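Local atomic coordinates of activating signal cointegrator 1 complex subunit 2 (Homo sapiens, PDB entry 6YXQ), a protein that binds polyubiquitin chains and recruits the ASCC3 helicase and ALKBH3 to sites of DNA damage. Residues B[8-16]-B[25-33]; B[236-244]-B[293-304]. All coordinates share one frame; numbering follows the deposited sequence.

Contact 1: residues B[8-16]-B[25-33]; sequences LPLDQLQIT and LRTSPALHP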
ATOM      1  N   LEU B   8      18.908 -17.730  20.225  1.00150.54           N
ATOM      2  CA  LEU B   8      19.683 -17.829  18.995  1.00146.47           C
ATOM      3  C   LEU B   8      18.935 -17.152  17.858  1.00143.19           C
ATOM      4  O   LEU B   8      17.762 -17.478  17.615  1.00138.39           O
ATOM      5  CB  LEU B   8      19.947 -19.294  18.649  1.00142.97           C
ATOM      6  CG  LEU B   8      21.158 -19.630  17.771  1.00128.32           C
ATOM      7  CD1 LEU B   8      22.440 -19.073  18.373  1.00108.77           C
ATOM      8  CD2 LEU B   8      21.271 -21.138  17.554  1.00119.28           C
ATOM      9  N   PRO B   9      19.561 -16.210  17.154  1.00143.86           N
ATOM     10  CA  PRO B   9      18.869 -15.537  16.051  1.00132.69           C
ATOM     11  C   PRO B   9      18.554 -16.499  14.918  1.00120.61           C
ATOM     12  O   PRO B   9      19.260 -17.485  14.686  1.00122.90           O
ATOM     13  CB  PRO B   9      19.862 -14.455  15.609  1.00135.22           C
ATOM     14  CG  PRO B   9      21.184 -14.915  16.106  1.00144.04           C
ATOM     15  CD  PRO B   9      20.918 -15.679  17.368  1.00150.96           C
ATOM     16  N   LEU B  10      17.484 -16.169  14.192  1.00110.51           N
ATOM     17  CA  LEU B  10      16.859 -17.108  13.265  1.00 95.98           C
ATOM     18  C   LEU B  10      17.809 -17.557  12.164  1.00109.83           C
ATOM     19  O   LEU B  10      17.797 -18.729  11.771  1.00117.00           O
ATOM     20  CB  LEU B  10      15.619 -16.463  12.651  1.00 97.70           C
ATOM     21  CG  LEU B  10      14.827 -17.299  11.649  1.00112.66           C
ATOM     22  CD1 LEU B  10      14.426 -18.630  12.261  1.00118.71           C
ATOM     23  CD2 LEU B  10      13.600 -16.531  11.182  1.00103.54           C
ATOM     24  N   ASP B  11      18.623 -16.638  11.636  1.00120.51           N
ATOM     25  CA  ASP B  11      19.422 -16.958  10.457  1.00123.24           C
ATOM     26  C   ASP B  11      20.385 -18.107  10.731  1.00119.45           C
ATOM     27  O   ASP B  11      20.650 -18.923   9.842  1.00122.79           O
ATOM     28  CB  ASP B  11      20.188 -15.724   9.983  1.00127.65           C
ATOM     29  CG  ASP B  11      20.793 -14.947  11.128  1.00134.01           C
ATOM     30  OD1 ASP B  11      22.015 -14.679  11.091  1.00135.72           O
ATOM     31  OD2 ASP B  11      20.041 -14.603  12.065  1.00128.82           O
ATOM     32  N   GLN B  12      20.908 -18.197  11.954  1.00114.05           N
ATOM     33  CA  GLN B  12      21.875 -19.230  12.297  1.00123.30           C
ATOM     34  C   GLN B  12      21.287 -20.363  13.134  1.00124.16           C
ATOM     35  O   GLN B  12      22.020 -21.294  13.491  1.00118.76           O
ATOM     36  CB  GLN B  12      23.081 -18.610  13.018  1.00127.49           C
ATOM     37  CG  GLN B  12      22.770 -17.938  14.348  1.00128.13           C
ATOM     38  CD  GLN B  12      23.977 -17.205  14.921  1.00132.33           C
ATOM     39  OE1 GLN B  12      24.955 -16.950  14.216  1.00130.59           O
ATOM     40  NE2 GLN B  12      23.912 -16.869  16.204  1.00131.06           N
ATOM     41  N   LEU B  13      19.989 -20.329  13.434  1.00123.34           N
ATOM     42  CA  LEU B  13      19.376 -21.393  14.221  1.00130.19           C
ATOM     43  C   LEU B  13      19.117 -22.617  13.350  1.00128.69           C
ATOM     44  O   LEU B  13      18.695 -22.503  12.195  1.00112.96           O
ATOM     45  CB  LEU B  13      18.069 -20.916  14.871  1.00129.46           C
ATOM     46  CG  LEU B  13      17.323 -21.940  15.741  1.00140.04           C
ATOM     47  CD1 LEU B  13      16.549 -21.226  16.836  1.00139.21           C
ATOM     48  CD2 LEU B  13      16.364 -22.834  14.952  1.00152.61           C
ATOM     49  N   GLN B  14      19.355 -23.789  13.927  1.00140.70           N
ATOM     50  CA  GLN B  14      19.228 -25.063  13.240  1.00126.49           C
ATOM     51  C   GLN B  14      18.020 -25.824  13.766  1.00125.91           C
ATOM     52  O   GLN B  14      17.757 -25.827  14.972  1.00123.93           O
ATOM     53  CB  GLN B  14      20.498 -25.901  13.429  1.00116.59           C
ATOM     54  CG  GLN B  14      21.775 -25.101  13.246  1.00120.50           C
ATOM     55  CD  GLN B  14      22.344 -25.250  11.855  1.00137.21           C
ATOM     56  OE1 GLN B  14      21.940 -26.137  11.102  1.00148.48           O
ATOM     57  NE2 GLN B  14      23.269 -24.373  11.496  1.00144.28           N
ATOM     58  N   ILE B  15      17.277 -26.454  12.856  1.00120.81           N
ATOM     59  CA  ILE B  15      16.181 -27.349  13.205  1.00116.92           C
ATOM     60  C   ILE B  15      16.443 -28.704  12.564  1.00124.20           C
ATOM     61  O   ILE B  15      16.868 -28.787  11.406  1.00124.01           O
ATOM     62  CB  ILE B  15      14.807 -26.795  12.769  1.00112.04           C
ATOM     63  CG1 ILE B  15      14.776 -26.501  11.264  1.00 99.36           C
ATOM     64  CG2 ILE B  15      14.448 -25.558  13.578  1.00114.95           C
ATOM     65  CD1 ILE B  15      13.994 -27.515  10.443  1.00 85.91           C
ATOM     66  N   THR B  16      16.193 -29.768  13.321  1.00127.73           N
ATOM     67  CA  THR B  16      16.381 -31.114  12.804  1.00131.33           C
ATOM     68  C   THR B  16      15.227 -31.481  11.880  1.00140.52           C
ATOM     69  O   THR B  16      14.062 -31.192  12.170  1.00141.26           O
ATOM     70  CB  THR B  16      16.497 -32.127  13.950  1.00131.81           C
ATOM     71  OG1 THR B  16      15.198 -32.592  14.336  1.00124.55           O
ATOM     72  CG2 THR B  16      17.191 -31.494  15.157  1.00129.09           C
ATOM     73  N   LEU B  25      17.742 -38.572  10.125  1.00113.38           N
ATOM     74  CA  LEU B  25      17.564 -37.195  10.544  1.00116.60           C
ATOM     75  C   LEU B  25      18.865 -36.422  10.411  1.00125.59           C
ATOM     76  O   LEU B  25      19.893 -36.834  10.952  1.00125.23           O
ATOM     77  CB  LEU B  25      17.076 -37.111  11.990  1.00117.98           C
ATOM     78  CG  LEU B  25      15.850 -37.907  12.411  1.00121.44           C
ATOM     79  CD1 LEU B  25      15.651 -37.822  13.901  1.00120.43           C
ATOM     80  CD2 LEU B  25      14.636 -37.377  11.712  1.00110.57           C
ATOM     81  N   ARG B  26      18.806 -35.270   9.751  1.00145.39           N
ATOM     82  CA  ARG B  26      19.963 -34.393   9.640  1.00152.80           C
ATOM     83  C   ARG B  26      19.587 -33.011  10.148  1.00149.51           C
ATOM     84  O   ARG B  26      18.519 -32.494   9.803  1.00149.83           O
ATOM     85  CB  ARG B  26      20.468 -34.320   8.191  1.00166.19           C
ATOM     86  CG  ARG B  26      19.459 -33.754   7.201  1.00179.37           C
ATOM     87  CD  ARG B  26      20.151 -33.078   6.034  1.00188.60           C
ATOM     88  NE  ARG B  26      21.004 -31.972   6.453  1.00191.41           N
ATOM     89  CZ  ARG B  26      20.809 -30.699   6.122  1.00182.67           C
ATOM     90  NH1 ARG B  26      19.791 -30.353   5.345  1.00175.45           N
ATOM     91  NH2 ARG B  26      21.649 -29.769   6.557  1.00180.14           N
ATOM     92  N   THR B  27      20.438 -32.417  10.979  1.00149.08           N
ATOM     93  CA  THR B  27      20.195 -31.042  11.393  1.00145.80           C
ATOM     94  C   THR B  27      20.477 -30.100  10.229  1.00145.12           C
ATOM     95  O   THR B  27      21.405 -30.314   9.446  1.00156.62           O
ATOM     96  CB  THR B  27      21.047 -30.672  12.603  1.00152.88           C
ATOM     97  OG1 THR B  27      22.434 -30.695  12.239  1.00168.41           O
ATOM     98  CG2 THR B  27      20.795 -31.644  13.750  1.00154.21           C
ATOM     99  N   SER B  28      19.664 -29.061  10.116  1.00134.73           N
ATOM    100  CA  SER B  28      19.657 -28.200   8.942  1.00134.65           C
ATOM    101  C   SER B  28      19.249 -26.809   9.389  1.00132.36           C
ATOM    102  O   SER B  28      18.763 -26.628  10.513  1.00134.89           O
ATOM    103  CB  SER B  28      18.698 -28.741   7.874  1.00141.41           C
ATOM    104  OG  SER B  28      17.379 -28.270   8.092  1.00147.75           O
ATOM    105  N   PRO B  29      19.440 -25.792   8.543  1.00128.07           N
ATOM    106  CA  PRO B  29      19.065 -24.434   8.948  1.00119.90           C
ATOM    107  C   PRO B  29      17.564 -24.289   9.124  1.00108.92           C
ATOM    108  O   PRO B  29      16.766 -25.003   8.510  1.00 99.07           O
ATOM    109  CB  PRO B  29      19.566 -23.568   7.788  1.00116.03           C
ATOM    110  CG  PRO B  29      19.533 -24.489   6.623  1.00115.07           C
ATOM    111  CD  PRO B  29      20.015 -25.793   7.185  1.00126.60           C
ATOM    112  N   ALA B  30      17.187 -23.346   9.987  1.00103.43           N
ATOM    113  CA  ALA B  30      15.776 -23.050  10.192  1.00109.19           C
ATOM    114  C   ALA B  30      15.104 -22.687   8.872  1.00127.38           C
ATOM    115  O   ALA B  30      14.228 -23.408   8.386  1.00130.28           O
ATOM    116  CB  ALA B  30      15.625 -21.928  11.219  1.00107.19           C
ATOM    117  N   LEU B  31      15.530 -21.589   8.256  1.00128.26           N
ATOM    118  CA  LEU B  31      14.966 -21.176   6.976  1.00114.15           C
ATOM    119  C   LEU B  31      15.350 -22.156   5.870  1.00109.60           C
ATOM    120  O   LEU B  31      16.527 -22.480   5.699  1.00110.60           O
ATOM    121  CB  LEU B  31      15.450 -19.770   6.635  1.00105.58           C
ATOM    122  CG  LEU B  31      15.458 -18.811   7.829  1.00102.21           C
ATOM    123  CD1 LEU B  31      16.260 -17.557   7.530  1.00 89.21           C
ATOM    124  CD2 LEU B  31      14.035 -18.451   8.222  1.00107.44           C
ATOM    125  N   HIS B  32      14.357 -22.626   5.114  1.00106.32           N
ATOM    126  CA  HIS B  32      14.603 -23.608   4.065  1.00116.90           C
ATOM    127  C   HIS B  32      13.409 -23.628   3.119  1.00125.50           C
ATOM    128  O   HIS B  32      12.273 -23.427   3.562  1.00129.63           O
ATOM    129  CB  HIS B  32      14.848 -25.002   4.663  1.00133.23           C
ATOM    130  CG  HIS B  32      15.126 -26.059   3.641  1.00142.70           C
ATOM    131  ND1 HIS B  32      16.293 -26.099   2.909  1.00141.30           N
ATOM    132  CD2 HIS B  32      14.383 -27.113   3.225  1.00144.78           C
ATOM    133  CE1 HIS B  32      16.256 -27.129   2.083  1.00145.01           C
ATOM    134  NE2 HIS B  32      15.110 -27.764   2.257  1.00146.16           N
ATOM    135  N   PRO B  33      13.631 -23.863   1.818  1.00125.12           N
ATOM    136  CA  PRO B  33      12.523 -23.802   0.843  1.00124.93           C
ATOM    137  C   PRO B  33      11.311 -24.673   1.147  1.00141.14           C
ATOM    138  O   PRO B  33      10.181 -24.209   0.944  1.00144.81           O
ATOM    139  CB  PRO B  33      13.202 -24.240  -0.461  1.00121.53           C
ATOM    140  CG  PRO B  33      14.594 -23.770  -0.318  1.00126.58           C
ATOM    141  CD  PRO B  33      14.945 -23.848   1.145  1.00127.15           C
TER
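L10 overlaps two residues of the opposing segment, its CD2 lying against CD2 of L31 (3.6 Å) and its CD1 against the methyl group of A30. The leucine reaches both because CG stands opposite the backbone N (chi1 180°), which swings the branch beside its own carbonyl carbon and toward A30 and L31. CD2 of L13 adds to the cluster, 3.9 Å from A30 CB. Beyond the segments, L10 also touches H78 and W82 and L31 touches C83, so the apolar patch lies against helix 78-87. Shortened to an alanine here, the side chain would probably leave CD2 of L31 without its neighbour and open a gap between A30 and that helix. The backbone continues the pairing as a two-stranded antiparallel beta hairpin of strands 14-18 and 25-29. A30 N donates to L13 O (2.8 Å), just past the end of strand 25-29. I15 and S28 form the hydrogen-bonded pair: I15 N donates to S28 O (2.8 Å), and S28 N returns a bond to I15 O (3.1 Å). On the face bearing I15, its CG1 packs on the CA of A30 (3.7 Å). T16 and T27 are a non-hydrogen-bonded pair on the other face, where their CG2 methyl groups approach to 3.9 Å.

Contact 2: residues B[236-244]-B[293-304]; sequences LTPSDMPLL and EMESAIKKRRLE
E293 sets its CG against the ring of P238, 3.6 Å from P238 CD, and its bent chain (chi2 62°) brings OE2 to a weak hydrogen bond from S239 OG (2.9 Å). One turn on, A297 presents only a methyl group, which fits against P238 CB at 3.5 Å and lets the 236-244 backbone come close to the helix. K300 then reaches back along the helix so that NZ donates weakly to the same S239 OG, leaving the serine hydroxyl between an acid and an amine. R301, buried, makes the main polar grip: NH1 (2.6 Å) and NH2 (2.9 Å) both hold M241 O, which lies in the guanidinium plane, and NH1 adds a weak bond to P238 O. NH2 is also bridged to E304 OE2 (3.3 Å), on the syn side of the carboxylate; this pairing probably fixes the rotation of the guanidinium. E304 OE2 in turn lies 3.5 Å from L243 CD1, and L243 continues onto L308 and L309 of helix 306-340. The arrangement is that of a mainly helical fold in which an arginine just past the C-terminal end of helix 279-300 ties down backbone carbonyls of the turn leading into helix 243-266.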
ATOM      1  N   LEU B 236       1.937  19.117 -28.992  1.00117.76           N
ATOM      2  CA  LEU B 236       1.100  20.286 -28.791  1.00100.61           C
ATOM      3  C   LEU B 236       1.189  20.805 -27.363  1.00 97.69           C
ATOM      4  O   LEU B 236       1.203  20.033 -26.403  1.00 97.34           O
ATOM      5  CB  LEU B 236      -0.351  19.957 -29.127  1.00 95.16           C
ATOM      6  CG  LEU B 236      -0.597  19.732 -30.612  1.00 87.27           C
ATOM      7  CD1 LEU B 236      -2.008  19.202 -30.830  1.00 85.50           C
ATOM      8  CD2 LEU B 236      -0.345  21.026 -31.375  1.00 72.03           C
ATOM      9  N   THR B 237       1.235  22.131 -27.235  1.00 94.65           N
ATOM     10  CA  THR B 237       1.202  22.761 -25.929  1.00 93.59           C
ATOM     11  C   THR B 237      -0.127  22.452 -25.239  1.00 95.35           C
ATOM     12  O   THR B 237      -1.098  22.064 -25.892  1.00101.81           O
ATOM     13  CB  THR B 237       1.402  24.269 -26.064  1.00 97.97           C
ATOM     14  OG1 THR B 237       0.277  24.846 -26.741  1.00104.73           O
ATOM     15  CG2 THR B 237       2.681  24.569 -26.840  1.00 98.55           C
ATOM     16  N   PRO B 238      -0.184  22.591 -23.910  1.00 82.10           N
ATOM     17  CA  PRO B 238      -1.436  22.284 -23.197  1.00 79.16           C
ATOM     18  C   PRO B 238      -2.653  23.028 -23.720  1.00 93.08           C
ATOM     19  O   PRO B 238      -3.777  22.531 -23.575  1.00 93.24           O
ATOM     20  CB  PRO B 238      -1.113  22.680 -21.749  1.00 78.68           C
ATOM     21  CG  PRO B 238       0.355  22.494 -21.628  1.00 77.48           C
ATOM     22  CD  PRO B 238       0.948  22.787 -22.983  1.00 81.08           C
ATOM     23  N   SER B 239      -2.469  24.201 -24.330  1.00102.46           N
ATOM     24  CA  SER B 239      -3.615  24.942 -24.849  1.00 93.40           C
ATOM     25  C   SER B 239      -4.253  24.233 -26.034  1.00 94.69           C
ATOM     26  O   SER B 239      -5.461  24.367 -26.261  1.00109.07           O
ATOM     27  CB  SER B 239      -3.189  26.356 -25.241  1.00 85.96           C
ATOM     28  OG  SER B 239      -2.279  26.882 -24.291  1.00 94.63           O
ATOM     29  N   ASP B 240      -3.471  23.461 -26.787  1.00 97.35           N
ATOM     30  CA  ASP B 240      -3.954  22.809 -28.000  1.00104.92           C
ATOM     31  C   ASP B 240      -4.260  21.333 -27.792  1.00105.60           C
ATOM     32  O   ASP B 240      -5.312  20.858 -28.221  1.00116.75           O
ATOM     33  CB  ASP B 240      -2.927  22.982 -29.121  1.00107.87           C
ATOM     34  CG  ASP B 240      -2.365  24.382 -29.160  1.00109.62           C
ATOM     35  OD1 ASP B 240      -3.175  25.329 -29.093  1.00115.68           O
ATOM     36  OD2 ASP B 240      -1.126  24.536 -29.253  1.00 99.10           O
HETATM   37  N   MSE B 241      -3.359  20.609 -27.135  1.00107.69           N
HETATM   38  CA  MSE B 241      -3.488  19.178 -26.898  1.00106.67           C
HETATM   39  C   MSE B 241      -4.898  18.708 -26.519  1.00110.12           C
HETATM   40  O   MSE B 241      -5.670  19.448 -25.893  1.00111.98           O
HETATM   41  CB  MSE B 241      -2.509  18.768 -25.809  1.00115.60           C
HETATM   42  CG  MSE B 241      -2.886  19.240 -24.434  1.00130.41           C
HETATM   43 SE   MSE B 241      -1.687  18.387 -23.153  1.00132.72          SE
HETATM   44  CE  MSE B 241       0.012  18.510 -24.039  1.00122.63           C
ATOM     45  N   PRO B 242      -5.237  17.478 -26.908  1.00113.21           N
ATOM     46  CA  PRO B 242      -6.536  16.911 -26.525  1.00100.68           C
ATOM     47  C   PRO B 242      -6.702  16.883 -25.015  1.00 97.53           C
ATOM     48  O   PRO B 242      -5.734  16.748 -24.263  1.00101.71           O
ATOM     49  CB  PRO B 242      -6.490  15.500 -27.118  1.00115.56           C
ATOM     50  CG  PRO B 242      -5.566  15.631 -28.289  1.00127.70           C
ATOM     51  CD  PRO B 242      -4.523  16.634 -27.880  1.00123.95           C
ATOM     52  N   LEU B 243      -7.959  16.994 -24.584  1.00105.51           N
ATOM     53  CA  LEU B 243      -8.258  17.283 -23.186  1.00103.03           C
ATOM     54  C   LEU B 243      -7.722  16.202 -22.259  1.00105.29           C
ATOM     55  O   LEU B 243      -7.033  16.498 -21.275  1.00113.98           O
ATOM     56  CB  LEU B 243      -9.766  17.449 -22.995  1.00 99.75           C
ATOM     57  CG  LEU B 243     -10.243  18.839 -22.577  1.00109.42           C
ATOM     58  CD1 LEU B 243     -11.754  18.865 -22.451  1.00116.85           C
ATOM     59  CD2 LEU B 243      -9.588  19.257 -21.272  1.00111.14           C
ATOM     60  N   LEU B 244      -8.025  14.941 -22.556  1.00108.22           N
ATOM     61  CA  LEU B 244      -7.688  13.869 -21.629  1.00113.54           C
ATOM     62  C   LEU B 244      -6.235  13.420 -21.731  1.00111.18           C
ATOM     63  O   LEU B 244      -5.774  12.681 -20.855  1.00114.79           O
ATOM     64  CB  LEU B 244      -8.639  12.689 -21.837  1.00112.76           C
ATOM     65  CG  LEU B 244     -10.095  13.083 -21.561  1.00113.36           C
ATOM     66  CD1 LEU B 244     -10.946  12.969 -22.821  1.00116.39           C
ATOM     67  CD2 LEU B 244     -10.694  12.271 -20.412  1.00113.88           C
ATOM     68  N   GLU B 293       2.358  27.698 -18.375  1.00 88.35           N
ATOM     69  CA  GLU B 293       1.627  27.290 -19.571  1.00 87.45           C
ATOM     70  C   GLU B 293       0.401  26.459 -19.210  1.00 87.82           C
ATOM     71  O   GLU B 293      -0.691  26.681 -19.750  1.00100.03           O
ATOM     72  CB  GLU B 293       2.557  26.519 -20.514  1.00 93.31           C
ATOM     73  CG  GLU B 293       1.920  26.081 -21.820  1.00101.30           C
ATOM     74  CD  GLU B 293       1.462  27.251 -22.667  1.00126.00           C
ATOM     75  OE1 GLU B 293       2.183  28.273 -22.711  1.00126.32           O
ATOM     76  OE2 GLU B 293       0.378  27.149 -23.284  1.00135.74           O
HETATM   77  N   MSE B 294       0.555  25.517 -18.286  1.00 75.19           N
HETATM   78  CA  MSE B 294      -0.542  24.651 -17.876  1.00 79.87           C
HETATM   79  C   MSE B 294      -1.616  25.419 -17.116  1.00 79.44           C
HETATM   80  O   MSE B 294      -2.812  25.161 -17.280  1.00 68.94           O
HETATM   81  CB  MSE B 294      -0.025  23.504 -17.014  1.00 71.73           C
HETATM   82  CG  MSE B 294       1.206  22.793 -17.543  1.00 87.36           C
HETATM   83 SE   MSE B 294       1.210  21.008 -16.775  1.00115.22          SE
HETATM   84  CE  MSE B 294       2.953  20.812 -16.044  1.00101.05           C
ATOM     85  N   GLU B 295      -1.183  26.359 -16.275  1.00 77.39           N
ATOM     86  CA  GLU B 295      -2.131  27.262 -15.628  1.00 77.82           C
ATOM     87  C   GLU B 295      -2.990  27.979 -16.662  1.00 86.67           C
ATOM     88  O   GLU B 295      -4.229  27.942 -16.595  1.00 93.89           O
ATOM     89  CB  GLU B 295      -1.382  28.275 -14.765  1.00 78.57           C
ATOM     90  CG  GLU B 295      -1.405  27.982 -13.276  1.00 90.38           C
ATOM     91  CD  GLU B 295      -0.980  29.186 -12.454  1.00104.59           C
ATOM     92  OE1 GLU B 295      -0.851  29.054 -11.217  1.00104.38           O
ATOM     93  OE2 GLU B 295      -0.780  30.268 -13.050  1.00103.73           O
ATOM     94  N   SER B 296      -2.346  28.632 -17.637  1.00 77.35           N
ATOM     95  CA  SER B 296      -3.101  29.391 -18.629  1.00 75.77           C
ATOM     96  C   SER B 296      -4.007  28.486 -19.449  1.00 81.48           C
ATOM     97  O   SER B 296      -5.143  28.858 -19.765  1.00 91.54           O
ATOM     98  CB  SER B 296      -2.158  30.168 -19.547  1.00 72.84           C
ATOM     99  OG  SER B 296      -2.902  30.858 -20.543  1.00 85.32           O
ATOM    100  N   ALA B 297      -3.529  27.291 -19.796  1.00 77.22           N
ATOM    101  CA  ALA B 297      -4.336  26.396 -20.617  1.00 82.77           C
ATOM    102  C   ALA B 297      -5.570  25.916 -19.866  1.00 78.62           C
ATOM    103  O   ALA B 297      -6.677  25.898 -20.428  1.00 89.13           O
ATOM    104  CB  ALA B 297      -3.496  25.212 -21.080  1.00 93.97           C
ATOM    105  N   ILE B 298      -5.398  25.516 -18.602  1.00 75.23           N
ATOM    106  CA  ILE B 298      -6.533  25.076 -17.795  1.00 84.38           C
ATOM    107  C   ILE B 298      -7.550  26.201 -17.663  1.00 98.50           C
ATOM    108  O   ILE B 298      -8.763  26.001 -17.842  1.00108.43           O
ATOM    109  CB  ILE B 298      -6.047  24.586 -16.419  1.00 79.27           C
ATOM    110  CG1 ILE B 298      -5.342  23.236 -16.548  1.00 64.49           C
ATOM    111  CG2 ILE B 298      -7.199  24.468 -15.456  1.00 82.05           C
ATOM    112  CD1 ILE B 298      -4.954  22.637 -15.226  1.00 55.80           C
ATOM    113  N   LYS B 299      -7.065  27.413 -17.384  1.00 91.28           N
ATOM    114  CA  LYS B 299      -7.969  28.548 -17.240  1.00 82.86           C
ATOM    115  C   LYS B 299      -8.733  28.808 -18.531  1.00 83.66           C
ATOM    116  O   LYS B 299      -9.961  28.969 -18.517  1.00 78.87           O
ATOM    117  CB  LYS B 299      -7.182  29.788 -16.808  1.00 81.87           C
ATOM    118  CG  LYS B 299      -6.783  29.761 -15.343  1.00 87.87           C
ATOM    119  CD  LYS B 299      -6.526  31.150 -14.800  1.00101.10           C
ATOM    120  CE  LYS B 299      -5.140  31.642 -15.170  1.00102.37           C
ATOM    121  NZ  LYS B 299      -4.465  32.277 -14.002  1.00 98.42           N
ATOM    122  N   LYS B 300      -8.022  28.836 -19.663  1.00 86.95           N
ATOM    123  CA  LYS B 300      -8.655  29.140 -20.944  1.00 86.45           C
ATOM    124  C   LYS B 300      -9.715  28.108 -21.295  1.00 91.93           C
ATOM    125  O   LYS B 300     -10.824  28.458 -21.712  1.00 92.97           O
ATOM    126  CB  LYS B 300      -7.600  29.208 -22.049  1.00 82.79           C
ATOM    127  CG  LYS B 300      -7.048  30.594 -22.325  1.00 96.05           C
ATOM    128  CD  LYS B 300      -5.580  30.535 -22.728  1.00109.35           C
ATOM    129  CE  LYS B 300      -5.331  29.481 -23.797  1.00117.17           C
ATOM    130  NZ  LYS B 300      -3.897  29.431 -24.193  1.00123.35           N
ATOM    131  N   ARG B 301      -9.396  26.824 -21.129  1.00 91.22           N
ATOM    132  CA  ARG B 301     -10.272  25.755 -21.587  1.00 98.41           C
ATOM    133  C   ARG B 301     -11.227  25.250 -20.506  1.00109.29           C
ATOM    134  O   ARG B 301     -11.823  24.183 -20.684  1.00115.47           O
ATOM    135  CB  ARG B 301      -9.429  24.595 -22.130  1.00 92.99           C
ATOM    136  CG  ARG B 301      -8.371  25.024 -23.141  1.00 83.30           C
ATOM    137  CD  ARG B 301      -7.387  23.906 -23.461  1.00 83.21           C
ATOM    138  NE  ARG B 301      -8.056  22.684 -23.900  1.00 93.66           N
ATOM    139  CZ  ARG B 301      -7.444  21.671 -24.504  1.00101.93           C
ATOM    140  NH1 ARG B 301      -6.145  21.730 -24.756  1.00107.41           N
ATOM    141  NH2 ARG B 301      -8.132  20.597 -24.860  1.00109.25           N
ATOM    142  N   ARG B 302     -11.364  25.972 -19.386  1.00105.63           N
ATOM    143  CA  ARG B 302     -12.290  25.563 -18.327  1.00 92.18           C
ATOM    144  C   ARG B 302     -13.699  25.218 -18.819  1.00 89.17           C
ATOM    145  O   ARG B 302     -14.341  24.320 -18.256  1.00 89.95           O
ATOM    146  CB  ARG B 302     -12.365  26.651 -17.251  1.00107.46           C
ATOM    147  CG  ARG B 302     -13.087  27.930 -17.653  1.00127.08           C
ATOM    148  CD  ARG B 302     -13.157  28.898 -16.478  1.00134.20           C
ATOM    149  NE  ARG B 302     -14.337  29.757 -16.526  1.00140.28           N
ATOM    150  CZ  ARG B 302     -15.507  29.457 -15.969  1.00141.71           C
ATOM    151  NH1 ARG B 302     -16.522  30.307 -16.064  1.00148.70           N
ATOM    152  NH2 ARG B 302     -15.665  28.309 -15.323  1.00134.21           N
ATOM    153  N   LEU B 303     -14.211  25.908 -19.844  1.00107.13           N
ATOM    154  CA  LEU B 303     -15.611  25.683 -20.213  1.00127.58           C
ATOM    155  C   LEU B 303     -15.795  24.545 -21.207  1.00113.74           C
ATOM    156  O   LEU B 303     -16.938  24.131 -21.443  1.00106.12           O
ATOM    157  CB  LEU B 303     -16.251  26.971 -20.758  1.00127.96           C
ATOM    158  CG  LEU B 303     -16.116  28.188 -19.837  1.00135.48           C
ATOM    159  CD1 LEU B 303     -16.044  29.485 -20.630  1.00131.67           C
ATOM    160  CD2 LEU B 303     -17.234  28.235 -18.792  1.00136.69           C
ATOM    161  N   GLU B 304     -14.709  24.032 -21.790  1.00 98.51           N
ATOM    162  CA  GLU B 304     -14.794  22.761 -22.500  1.00 88.43           C
ATOM    163  C   GLU B 304     -15.324  21.672 -21.578  1.00 99.37           C
ATOM    164  O   GLU B 304     -16.152  20.848 -21.984  1.00102.71           O
ATOM    165  CB  GLU B 304     -13.426  22.370 -23.061  1.00 84.11           C
ATOM    166  CG  GLU B 304     -12.829  23.366 -24.046  1.00 98.37           C
ATOM    167  CD  GLU B 304     -11.577  22.837 -24.736  1.00112.77           C
ATOM    168  OE1 GLU B 304     -10.977  23.586 -25.544  1.00103.99           O
ATOM    169  OE2 GLU B 304     -11.196  21.672 -24.470  1.00117.70           O
TER

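Overall arrangement
The two contacts share no elements and lie on opposite sides of the chain's centre, their own centres about 63 Å apart and their nearest atoms about 46 Å. Both are peripheral and only partly buried. Contact 1 closes the small N-terminal hairpin, the only sheet of this mainly helical chain, over a span of eight residues; backbone bonds and aliphatic side chains do the work there. Contact 2 bridges 48 residues, mostly helix, and combines proline-alanine packing with an arginine that grips main-chain carbonyls and weaker bonds of a lysine and a glutamate to a serine. Their surroundings differ too: contact 1 leans on helix 78-87 of its own chain, whereas I298 and R302, within 293-304, also pack on L186 of the ASCC3 chain.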